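Long-range contacts in Fe-regulated protein B (Neisseria meningitidis, PDB 4AIP), which serves as a TonB-dependent outer-membrane iron transporter, probably taking up iron in siderophore-bound form: residues B[436-441]-B[467-472]; B[463-468]-B[475-480]; B[649-654]-B[690-695]; B[702-707]-B[734-739]. All blocks are in the same frame, centred on the assembly; numbering follows the deposited sequence.

Contact 1 of 4, residues B[436-441]-B[467-472]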
# COMPACT_ATOMS: atom_id res chain seq x y z
N ASN B 436 23.70 4.40 -21.76
CA ASN B 436 22.30 4.08 -22.04
C ASN B 436 22.05 4.14 -23.53
O ASN B 436 22.43 5.12 -24.15
CB ASN B 436 21.40 5.13 -21.41
CG ASN B 436 21.35 5.06 -19.91
OD1 ASN B 436 21.92 4.20 -19.27
ND2 ASN B 436 20.61 5.99 -19.34
N PRO B 437 21.43 3.09 -24.11
CA PRO B 437 21.07 3.12 -25.53
C PRO B 437 19.91 4.05 -25.75
O PRO B 437 19.03 4.15 -24.90
CB PRO B 437 20.61 1.68 -25.84
CG PRO B 437 20.92 0.87 -24.68
CD PRO B 437 21.06 1.81 -23.49
N THR B 438 19.88 4.71 -26.88
CA THR B 438 18.78 5.58 -27.19
C THR B 438 18.32 5.29 -28.61
O THR B 438 19.04 4.67 -29.42
CB THR B 438 19.16 7.07 -27.08
OG1 THR B 438 20.14 7.36 -28.08
CG2 THR B 438 19.69 7.44 -25.70
N LYS B 439 17.11 5.75 -28.92
CA LYS B 439 16.66 5.76 -30.26
C LYS B 439 15.75 6.91 -30.53
O LYS B 439 14.79 7.13 -29.79
CB LYS B 439 15.92 4.48 -30.61
CG LYS B 439 15.29 4.69 -31.99
CD LYS B 439 15.00 3.43 -32.69
CE LYS B 439 13.70 2.84 -32.13
NZ LYS B 439 13.17 1.76 -32.96
N THR B 440 16.02 7.62 -31.63
CA THR B 440 15.25 8.81 -31.93
C THR B 440 14.58 8.52 -33.25
O THR B 440 15.25 8.13 -34.22
CB THR B 440 16.18 10.06 -32.06
OG1 THR B 440 16.95 10.18 -30.85
CG2 THR B 440 15.40 11.31 -32.26
N ASP B 441 13.28 8.71 -33.30
CA ASP B 441 12.54 8.55 -34.53
C ASP B 441 11.89 9.85 -34.78
O ASP B 441 11.41 10.49 -33.87
CB ASP B 441 11.39 7.51 -34.39
CG ASP B 441 11.86 6.07 -34.54
OD1 ASP B 441 12.22 5.66 -35.67
OD2 ASP B 441 11.87 5.35 -33.54
N LYS B 467 17.50 7.38 -35.56
CA LYS B 467 18.87 7.28 -35.20
C LYS B 467 19.04 6.39 -34.00
O LYS B 467 18.33 6.59 -32.97
CB LYS B 467 19.36 8.66 -34.91
CG LYS B 467 20.75 8.63 -34.80
CD LYS B 467 21.15 9.93 -34.28
CE LYS B 467 22.48 9.72 -33.70
NZ LYS B 467 22.38 10.59 -32.52
N VAL B 468 19.95 5.43 -34.11
CA VAL B 468 20.10 4.40 -33.06
C VAL B 468 21.46 4.57 -32.45
O VAL B 468 22.45 4.50 -33.17
CB VAL B 468 19.93 2.94 -33.57
CG1 VAL B 468 20.20 1.98 -32.47
CG2 VAL B 468 18.56 2.73 -34.04
N LYS B 469 21.50 4.80 -31.14
CA LYS B 469 22.73 4.82 -30.43
C LYS B 469 22.68 3.62 -29.48
O LYS B 469 21.94 3.63 -28.48
CB LYS B 469 22.90 6.16 -29.73
CG LYS B 469 24.23 6.26 -28.97
CD LYS B 469 24.19 7.42 -27.96
CE LYS B 469 24.78 6.98 -26.57
NZ LYS B 469 24.36 5.57 -26.01
N THR B 470 23.44 2.58 -29.81
CA THR B 470 23.50 1.40 -28.96
C THR B 470 24.36 1.61 -27.70
O THR B 470 24.89 2.70 -27.47
CB THR B 470 23.91 0.17 -29.76
OG1 THR B 470 25.05 0.46 -30.57
CG2 THR B 470 22.77 -0.33 -30.63
N HIS B 471 24.49 0.59 -26.87
CA HIS B 471 25.09 0.80 -25.53
C HIS B 471 26.59 0.96 -25.52
O HIS B 471 27.16 1.32 -24.49
CB HIS B 471 24.54 -0.13 -24.41
CG HIS B 471 25.01 -1.57 -24.45
ND1 HIS B 471 25.57 -2.17 -25.57
CD2 HIS B 471 24.91 -2.54 -23.51
CE1 HIS B 471 25.82 -3.44 -25.29
NE2 HIS B 471 25.44 -3.69 -24.05
N ASP B 472 27.22 0.75 -26.68
CA ASP B 472 28.66 0.93 -26.83
C ASP B 472 28.97 2.35 -27.30
O ASP B 472 30.12 2.68 -27.50
CB ASP B 472 29.24 -0.10 -27.81
CG ASP B 472 28.58 -0.04 -29.21
OD1 ASP B 472 27.47 0.58 -29.39
OD2 ASP B 472 29.19 -0.64 -30.15
O HOH W 1 18.67 8.26 -30.74
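The peptide carbonyl of N436 receives the ammonium of K469 above its plane, about 42° out of it, with K469 NZ 2.7 Å from N436 O. The amide of T438 reaches K469 O within the plane of that carbonyl, T438 N to K469 O being 2.8 Å. P437 CG meets H471 CB at 3.8 Å, the two side chains lying alongside each other and pointing the same way. The K469 chain starts extended and then bends at its last two torsions. This brings NZ back to N436 O and into a weak bond with T470 O.

The segments pair in antiparallel fashion near the open end of the barrel hairpin 438-452 and 455-469. T438 with K469 and T440 with K467 are hydrogen-bonded pairs, and K439 with V468 is the non-hydrogen-bonded pair between them. On the face of the two threonines, T438 OG1 lies between its backbone N and carbonyl carbon (chi1 65°). There it touches K469 CB at 3.4 Å. One water bridges T438 OG1, T440 OG1 and K467 O, donating to K467 O at 2.8 Å. K467 O also accepts from T440 N at 2.9 Å.

The other face is buried. K439 CD rests on V468 CG2 at 3.9 Å, and K439 NZ goes on to P508 O and to a salt bridge with D127 of the plug. D441 forms a salt bridge with R385.

Contact 2 of 4, residues B[463-468]-B[475-480]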
# COMPACT_ATOMS: atom_id res chain seq x y z
N TYR B 463 8.26 11.09 -44.61
CA TYR B 463 9.63 10.97 -44.65
C TYR B 463 10.01 10.63 -43.21
O TYR B 463 9.61 11.38 -42.29
CB TYR B 463 10.16 12.34 -45.06
CG TYR B 463 11.62 12.40 -44.99
CD1 TYR B 463 12.39 11.78 -45.95
CD2 TYR B 463 12.26 13.08 -43.94
CE1 TYR B 463 13.75 11.83 -45.88
CE2 TYR B 463 13.66 13.14 -43.89
CZ TYR B 463 14.36 12.51 -44.85
OH TYR B 463 15.71 12.57 -44.80
N ASP B 464 10.72 9.52 -42.98
CA ASP B 464 10.99 9.05 -41.63
C ASP B 464 12.47 8.84 -41.45
O ASP B 464 13.13 8.18 -42.30
CB ASP B 464 10.35 7.68 -41.34
CG ASP B 464 8.83 7.75 -41.21
OD1 ASP B 464 8.26 8.15 -40.17
OD2 ASP B 464 8.20 7.35 -42.18
N ARG B 465 13.01 9.32 -40.34
CA ARG B 465 14.41 8.98 -40.03
C ARG B 465 14.45 8.47 -38.65
O ARG B 465 13.65 8.85 -37.81
CB ARG B 465 15.34 10.20 -40.03
CG ARG B 465 14.89 11.46 -40.78
CD ARG B 465 16.06 12.44 -40.67
NE ARG B 465 17.24 11.68 -40.23
CZ ARG B 465 18.49 12.13 -40.28
NH1 ARG B 465 18.73 13.36 -40.78
NH2 ARG B 465 19.50 11.35 -39.83
N PHE B 466 15.48 7.70 -38.39
CA PHE B 466 15.73 7.28 -37.09
C PHE B 466 17.17 7.43 -36.85
O PHE B 466 17.99 7.49 -37.80
CB PHE B 466 15.37 5.81 -36.93
CG PHE B 466 16.25 4.86 -37.66
CD1 PHE B 466 17.42 4.35 -37.08
CD2 PHE B 466 15.87 4.39 -38.92
CE1 PHE B 466 18.24 3.43 -37.75
CE2 PHE B 466 16.68 3.43 -39.62
CZ PHE B 466 17.86 2.95 -39.03
N LYS B 467 17.50 7.38 -35.56
CA LYS B 467 18.87 7.28 -35.20
C LYS B 467 19.04 6.39 -34.00
O LYS B 467 18.33 6.59 -32.97
CB LYS B 467 19.36 8.66 -34.91
CG LYS B 467 20.75 8.63 -34.80
CD LYS B 467 21.15 9.93 -34.28
CE LYS B 467 22.48 9.72 -33.70
NZ LYS B 467 22.38 10.59 -32.52
N VAL B 468 19.95 5.43 -34.11
CA VAL B 468 20.10 4.40 -33.06
C VAL B 468 21.46 4.57 -32.45
O VAL B 468 22.45 4.50 -33.17
CB VAL B 468 19.93 2.94 -33.57
CG1 VAL B 468 20.20 1.98 -32.47
CG2 VAL B 468 18.56 2.73 -34.04
N THR B 475 26.60 4.95 -33.17
CA THR B 475 25.46 5.63 -33.73
C THR B 475 25.27 5.29 -35.24
O THR B 475 26.21 5.39 -36.02
CB THR B 475 25.66 7.11 -33.50
OG1 THR B 475 24.78 7.52 -32.45
CG2 THR B 475 25.35 7.94 -34.74
N VAL B 476 24.08 4.88 -35.63
CA VAL B 476 23.76 4.54 -37.01
C VAL B 476 22.41 5.11 -37.34
O VAL B 476 21.47 4.95 -36.55
CB VAL B 476 23.73 3.02 -37.22
CG1 VAL B 476 23.05 2.66 -38.53
CG2 VAL B 476 25.11 2.45 -37.23
N SER B 477 22.29 5.83 -38.45
CA SER B 477 20.96 6.31 -38.85
C SER B 477 20.67 5.97 -40.26
O SER B 477 21.55 5.43 -40.94
CB SER B 477 20.69 7.79 -38.56
OG SER B 477 21.81 8.55 -38.57
N SER B 478 19.42 6.23 -40.65
CA SER B 478 18.95 6.06 -42.01
C SER B 478 17.65 6.80 -42.08
O SER B 478 17.15 7.24 -41.04
CB SER B 478 18.70 4.58 -42.34
OG SER B 478 18.62 4.43 -43.75
N SER B 479 17.10 6.91 -43.28
CA SER B 479 15.86 7.60 -43.47
C SER B 479 15.11 6.95 -44.63
O SER B 479 15.68 6.22 -45.40
CB SER B 479 16.13 9.05 -43.78
OG SER B 479 16.76 9.15 -45.01
N ASN B 480 13.81 7.22 -44.74
CA ASN B 480 12.99 6.62 -45.78
C ASN B 480 11.92 7.53 -46.25
O ASN B 480 11.36 8.30 -45.47
CB ASN B 480 12.31 5.34 -45.26
CG ASN B 480 13.30 4.21 -45.05
OD1 ASN B 480 14.09 4.23 -44.10
ND2 ASN B 480 13.30 3.25 -45.97
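F466 turns its ring across the neighbouring strand, with one face toward the backbone N of S478. F466 CE2 meets S478 CB at 3.6 Å. The ring gets there because CG sits between the backbone N and the carbonyl carbon (chi1 69°). It is buried on this face and also touches S507, P508 and A531. V468 and V476 lie on the same face and both pack on I525.

The strands 455-469 and 475-490 form an antiparallel hairpin of the transporter's barrel, joined by a short loop. Backbone bonds link D464 with N480 and V468 with V476. F466 N donates to S478 O at 3.2 Å, almost in line with the carbonyl.

The opposite face is polar and more exposed. Y463 points its ring obliquely at S479, with Y463 OH 3.6 Å from S479 OG. The R465 guanidinium presents its edge to S477, and R465 NH2 is 3.8 Å from S477 OG. The aliphatic end of K467 crosses T475 at a slant, bringing K467 CE to 3.4 Å from T475 OG1. D464 belongs to the F466 face, and its carboxylate forms a salt bridge with R462.

Contact 3 of 4, residues B[649-654]-B[690-695]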
# COMPACT_ATOMS: atom_id res chain seq x y z
N LEU B 649 -32.48 -6.20 -20.03
CA LEU B 649 -31.63 -7.33 -19.79
C LEU B 649 -31.23 -7.95 -21.14
O LEU B 649 -32.07 -8.26 -22.00
CB LEU B 649 -32.38 -8.35 -18.92
CG LEU B 649 -31.79 -9.73 -18.57
CD1 LEU B 649 -30.55 -9.66 -17.61
CD2 LEU B 649 -32.93 -10.65 -17.98
N GLU B 650 -29.94 -8.10 -21.35
CA GLU B 650 -29.48 -8.77 -22.51
C GLU B 650 -28.88 -10.05 -22.01
O GLU B 650 -28.06 -10.02 -21.02
CB GLU B 650 -28.43 -7.92 -23.26
CG GLU B 650 -28.22 -8.37 -24.68
CD GLU B 650 -27.36 -7.45 -25.51
OE1 GLU B 650 -26.14 -7.34 -25.22
OE2 GLU B 650 -27.91 -6.91 -26.50
N ILE B 651 -29.28 -11.15 -22.67
CA ILE B 651 -28.57 -12.43 -22.53
C ILE B 651 -28.08 -12.85 -23.86
O ILE B 651 -28.73 -12.58 -24.88
CB ILE B 651 -29.46 -13.62 -22.07
CG1 ILE B 651 -30.59 -13.89 -23.10
CG2 ILE B 651 -29.95 -13.40 -20.63
CD1 ILE B 651 -31.92 -14.41 -22.42
N GLY B 652 -26.98 -13.58 -23.85
CA GLY B 652 -26.43 -14.03 -25.09
C GLY B 652 -25.28 -14.97 -24.97
O GLY B 652 -24.89 -15.36 -23.90
N TRP B 653 -24.78 -15.40 -26.11
CA TRP B 653 -23.80 -16.46 -26.18
C TRP B 653 -22.72 -15.88 -27.06
O TRP B 653 -23.02 -15.02 -27.91
CB TRP B 653 -24.41 -17.69 -26.88
CG TRP B 653 -23.30 -18.57 -27.48
CD1 TRP B 653 -22.48 -19.41 -26.79
CD2 TRP B 653 -22.85 -18.60 -28.84
NE1 TRP B 653 -21.59 -20.03 -27.65
CE2 TRP B 653 -21.77 -19.51 -28.90
CE3 TRP B 653 -23.28 -17.97 -30.03
CZ2 TRP B 653 -21.11 -19.82 -30.11
CZ3 TRP B 653 -22.63 -18.27 -31.22
CH2 TRP B 653 -21.56 -19.19 -31.25
N ARG B 654 -21.49 -16.35 -26.91
CA ARG B 654 -20.43 -15.86 -27.73
C ARG B 654 -19.43 -16.98 -27.87
O ARG B 654 -19.08 -17.64 -26.89
CB ARG B 654 -19.85 -14.60 -27.07
CG ARG B 654 -18.42 -14.25 -27.38
CD ARG B 654 -18.00 -12.87 -26.72
NE ARG B 654 -18.92 -11.76 -27.05
CZ ARG B 654 -19.61 -11.07 -26.14
NH1 ARG B 654 -19.47 -11.35 -24.86
NH2 ARG B 654 -20.45 -10.08 -26.50
N VAL B 690 -21.47 -17.55 -22.15
CA VAL B 690 -22.78 -16.95 -22.08
C VAL B 690 -22.65 -15.78 -21.09
O VAL B 690 -21.83 -15.85 -20.14
CB VAL B 690 -23.92 -17.97 -21.58
CG1 VAL B 690 -24.11 -19.22 -22.56
CG2 VAL B 690 -23.61 -18.48 -20.19
N PHE B 691 -23.45 -14.72 -21.28
CA PHE B 691 -23.35 -13.53 -20.41
C PHE B 691 -24.71 -12.95 -20.31
O PHE B 691 -25.59 -13.27 -21.15
CB PHE B 691 -22.43 -12.43 -21.01
CG PHE B 691 -22.84 -11.98 -22.43
CD1 PHE B 691 -23.78 -10.96 -22.63
CD2 PHE B 691 -22.30 -12.64 -23.55
CE1 PHE B 691 -24.17 -10.59 -23.96
CE2 PHE B 691 -22.67 -12.30 -24.88
CZ PHE B 691 -23.58 -11.28 -25.10
N ALA B 692 -24.85 -12.05 -19.33
CA ALA B 692 -26.04 -11.30 -19.15
C ALA B 692 -25.64 -9.89 -18.65
O ALA B 692 -24.75 -9.74 -17.81
CB ALA B 692 -26.90 -12.01 -18.15
N ASN B 693 -26.33 -8.86 -19.16
CA ASN B 693 -26.24 -7.51 -18.62
C ASN B 693 -27.64 -7.04 -18.15
O ASN B 693 -28.59 -6.92 -18.95
CB ASN B 693 -25.67 -6.57 -19.68
CG ASN B 693 -25.87 -5.09 -19.35
OD1 ASN B 693 -26.68 -4.42 -19.95
ND2 ASN B 693 -25.11 -4.58 -18.39
N TRP B 694 -27.78 -6.79 -16.86
CA TRP B 694 -29.01 -6.10 -16.46
C TRP B 694 -28.89 -4.74 -15.87
O TRP B 694 -27.89 -4.42 -15.20
CB TRP B 694 -30.07 -6.99 -15.80
CG TRP B 694 -30.32 -7.06 -14.38
CD1 TRP B 694 -29.53 -7.66 -13.41
CD2 TRP B 694 -31.52 -6.66 -13.71
NE1 TRP B 694 -30.15 -7.58 -12.14
CE2 TRP B 694 -31.36 -6.96 -12.30
CE3 TRP B 694 -32.66 -5.99 -14.12
CZ2 TRP B 694 -32.32 -6.69 -11.36
CZ3 TRP B 694 -33.64 -5.71 -13.17
CH2 TRP B 694 -33.46 -6.06 -11.79
N LYS B 695 -29.89 -3.95 -16.21
CA LYS B 695 -29.88 -2.57 -15.98
C LYS B 695 -31.12 -2.37 -15.18
O LYS B 695 -32.16 -1.99 -15.74
CB LYS B 695 -29.99 -1.80 -17.30
CG LYS B 695 -28.72 -1.70 -18.16
CD LYS B 695 -29.05 -0.94 -19.42
CE LYS B 695 -27.96 -1.14 -20.46
NZ LYS B 695 -26.66 -0.61 -19.92
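F691 and G652 make the dense part of this contact. The phenyl ring lies over the glycine backbone, and G652 CA is 4.2 Å from the ring centroid, 21° off its normal, a CH-pi contact. The ring reaches this place because CG stands between the backbone N and the carbonyl carbon (chi1 56°). On the side away from G652, F691 CE2 lies over one face of the R654 guanidinium, which is offset past the ring's rim. The two planes are only 6° apart, and R654 NH1 is 3.3 Å from F691 CE2. At the ring edge, E650 OE1 approaches F691 CE1 at 4.0 Å, with the carboxylate turned steeply against the ring. R654 NE has a long, weak ion pair with E91. N693, on the same face, is buried and bonded to R643 and N705.

The other face is looser and apolar. I651 CG2 and A692 CB are 4.2 Å apart, and I651 and V690 are exposed. The one close touch on this face is at the far end. L649 has CG anti to its backbone N, and its end turns toward the other strand, where L649 CD1 meets W694 CB at 3.3 Å. The indole leads away toward V704. W653 meets A638 on the strand 635-644.

Backbone bonds in both directions join E650 with N693 and G652 with F691. This ladder joins the antiparallel strands 649-662 and 681-694 of the barrel wall. An aromatic ring laid over a cross-strand glycine in this way fits the aromatic rescue of glycine known in antiparallel sheets.

Contact 4 of 4, residues B[702-707]-B[734-739]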
# COMPACT_ATOMS: atom_id res chain seq x y z
N LEU B 702 -26.59 1.93 -13.63
CA LEU B 702 -26.37 0.73 -12.86
C LEU B 702 -26.40 -0.48 -13.75
O LEU B 702 -27.37 -0.74 -14.41
CB LEU B 702 -27.41 0.62 -11.75
CG LEU B 702 -27.41 -0.64 -10.89
CD1 LEU B 702 -26.01 -0.95 -10.27
CD2 LEU B 702 -28.55 -0.62 -9.83
N ASN B 703 -25.31 -1.22 -13.75
CA ASN B 703 -25.12 -2.38 -14.61
C ASN B 703 -24.75 -3.51 -13.67
O ASN B 703 -23.85 -3.38 -12.84
CB ASN B 703 -23.96 -2.21 -15.61
CG ASN B 703 -24.32 -1.35 -16.85
OD1 ASN B 703 -25.26 -1.66 -17.61
ND2 ASN B 703 -23.52 -0.29 -17.10
N VAL B 704 -25.47 -4.60 -13.79
CA VAL B 704 -25.16 -5.79 -13.05
C VAL B 704 -24.87 -6.78 -14.15
O VAL B 704 -25.69 -6.98 -15.02
CB VAL B 704 -26.42 -6.25 -12.22
CG1 VAL B 704 -26.14 -7.55 -11.49
CG2 VAL B 704 -26.78 -5.17 -11.26
N ASN B 705 -23.69 -7.37 -14.13
CA ASN B 705 -23.30 -8.23 -15.23
C ASN B 705 -22.90 -9.56 -14.73
O ASN B 705 -22.12 -9.67 -13.75
CB ASN B 705 -22.07 -7.65 -15.96
CG ASN B 705 -22.29 -6.22 -16.43
OD1 ASN B 705 -23.34 -5.85 -16.95
ND2 ASN B 705 -21.26 -5.42 -16.28
N LEU B 706 -23.37 -10.60 -15.46
CA LEU B 706 -23.05 -11.95 -15.10
C LEU B 706 -22.59 -12.68 -16.30
O LEU B 706 -23.21 -12.60 -17.32
CB LEU B 706 -24.28 -12.66 -14.50
CG LEU B 706 -24.09 -14.16 -14.26
CD1 LEU B 706 -23.14 -14.43 -13.06
CD2 LEU B 706 -25.46 -14.88 -14.10
N SER B 707 -21.53 -13.44 -16.16
CA SER B 707 -20.99 -14.17 -17.28
C SER B 707 -20.48 -15.50 -16.78
O SER B 707 -20.02 -15.63 -15.61
CB SER B 707 -19.85 -13.43 -17.92
OG SER B 707 -18.63 -13.83 -17.30
N VAL B 734 -16.69 -17.92 -13.68
CA VAL B 734 -17.98 -17.32 -13.59
C VAL B 734 -17.80 -15.99 -12.92
O VAL B 734 -17.09 -15.89 -11.91
CB VAL B 734 -19.00 -18.24 -12.88
CG1 VAL B 734 -18.40 -18.71 -11.63
CG2 VAL B 734 -20.36 -17.56 -12.59
N ARG B 735 -18.37 -14.95 -13.52
CA ARG B 735 -18.03 -13.58 -13.12
C ARG B 735 -19.26 -12.76 -12.95
O ARG B 735 -20.19 -12.79 -13.76
CB ARG B 735 -17.09 -12.88 -14.13
CG ARG B 735 -16.32 -13.78 -15.08
CD ARG B 735 -15.30 -13.01 -15.97
NE ARG B 735 -14.27 -12.39 -15.14
CZ ARG B 735 -13.16 -11.82 -15.58
NH1 ARG B 735 -12.89 -11.82 -16.88
NH2 ARG B 735 -12.32 -11.30 -14.72
N LEU B 736 -19.25 -12.01 -11.87
CA LEU B 736 -20.30 -11.08 -11.61
C LEU B 736 -19.58 -9.76 -11.40
O LEU B 736 -18.67 -9.71 -10.60
CB LEU B 736 -21.06 -11.53 -10.36
CG LEU B 736 -22.30 -10.70 -10.03
CD1 LEU B 736 -23.56 -11.12 -10.78
CD2 LEU B 736 -22.53 -10.93 -8.63
N GLY B 737 -19.96 -8.74 -12.17
CA GLY B 737 -19.43 -7.38 -12.10
C GLY B 737 -20.58 -6.41 -11.83
O GLY B 737 -21.72 -6.69 -12.24
N VAL B 738 -20.31 -5.31 -11.13
CA VAL B 738 -21.34 -4.26 -10.92
C VAL B 738 -20.66 -2.92 -11.11
O VAL B 738 -19.60 -2.73 -10.52
CB VAL B 738 -22.02 -4.33 -9.46
CG1 VAL B 738 -23.14 -3.32 -9.32
CG2 VAL B 738 -22.60 -5.73 -9.14
N ASN B 739 -21.22 -2.00 -11.90
CA ASN B 739 -20.73 -0.61 -11.86
C ASN B 739 -21.91 0.29 -11.52
O ASN B 739 -23.04 0.02 -11.96
CB ASN B 739 -20.05 -0.07 -13.16
CG ASN B 739 -20.61 -0.66 -14.41
OD1 ASN B 739 -20.09 -1.67 -14.93
ND2 ASN B 739 -21.65 -0.06 -14.91
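L706 and L736 interlock across the two strands. L736 CD1 is the bump here: it lies 4.0 Å from L706 CD1 and 4.5 Å from V704 CG1, and so enters the hollow between these neighbours. L706 CD1 in turn fits between L736 and V734, with L706 CD1 to V734 CG2 at 4.2 Å. Both leucines send CG opposite the backbone N, which leans their ends toward the facing strand. Farther along, L702 and V738 run side by side, L702 CD1 touching V738 CG1 at 3.8 Å. The result is an apolar ridge. The second subunit packs on it, with F212 of that subunit on L702, L268 on L736 and I255 on V738.

The other face is polar and mostly buried. S707 OG presses against the aliphatic part of R735, 3.2 Å from R735 CG. The R735 chain then bends at chi3 (63°) and carries the guanidinium away to T83. G737 has no side chain opposite N705, whose amide is held by N693 and by D78 O. N703 OD1 accepts from K695 and N693. N739 lies across the N703 side chain, their amide planes 71° apart.

Three pairs of backbone bonds close the ladder, at N703 with N739, N705 with G737 and S707 with R735. The arrangement is that of antiparallel strands in an outer-membrane barrel, apolar outside and polar inside. Segment 734-739 falls within the predicted TonB C-terminal box, on the last strand of the chain.

Overall arrangement
All four contacts join antiparallel strands of the barrel wall. Contacts 1 and 2 come first along the chain and share strand 455-469, with K467 and V468 in both. Their centres are 11 Å apart, and D441 packs on F466 between them. Contacts 3 and 4 follow, 10 Å apart between centres. They meet where strands 681-694 and 702-709 lie next to each other, and N693 probably bonds to N705 there. The two groups sit on opposite sides of the chain's centre, with centres about 47 to 51 Å apart. Contact 4 also includes strand 733-741, which pairs with the early strand 185-194 and so closes the barrel around the plug.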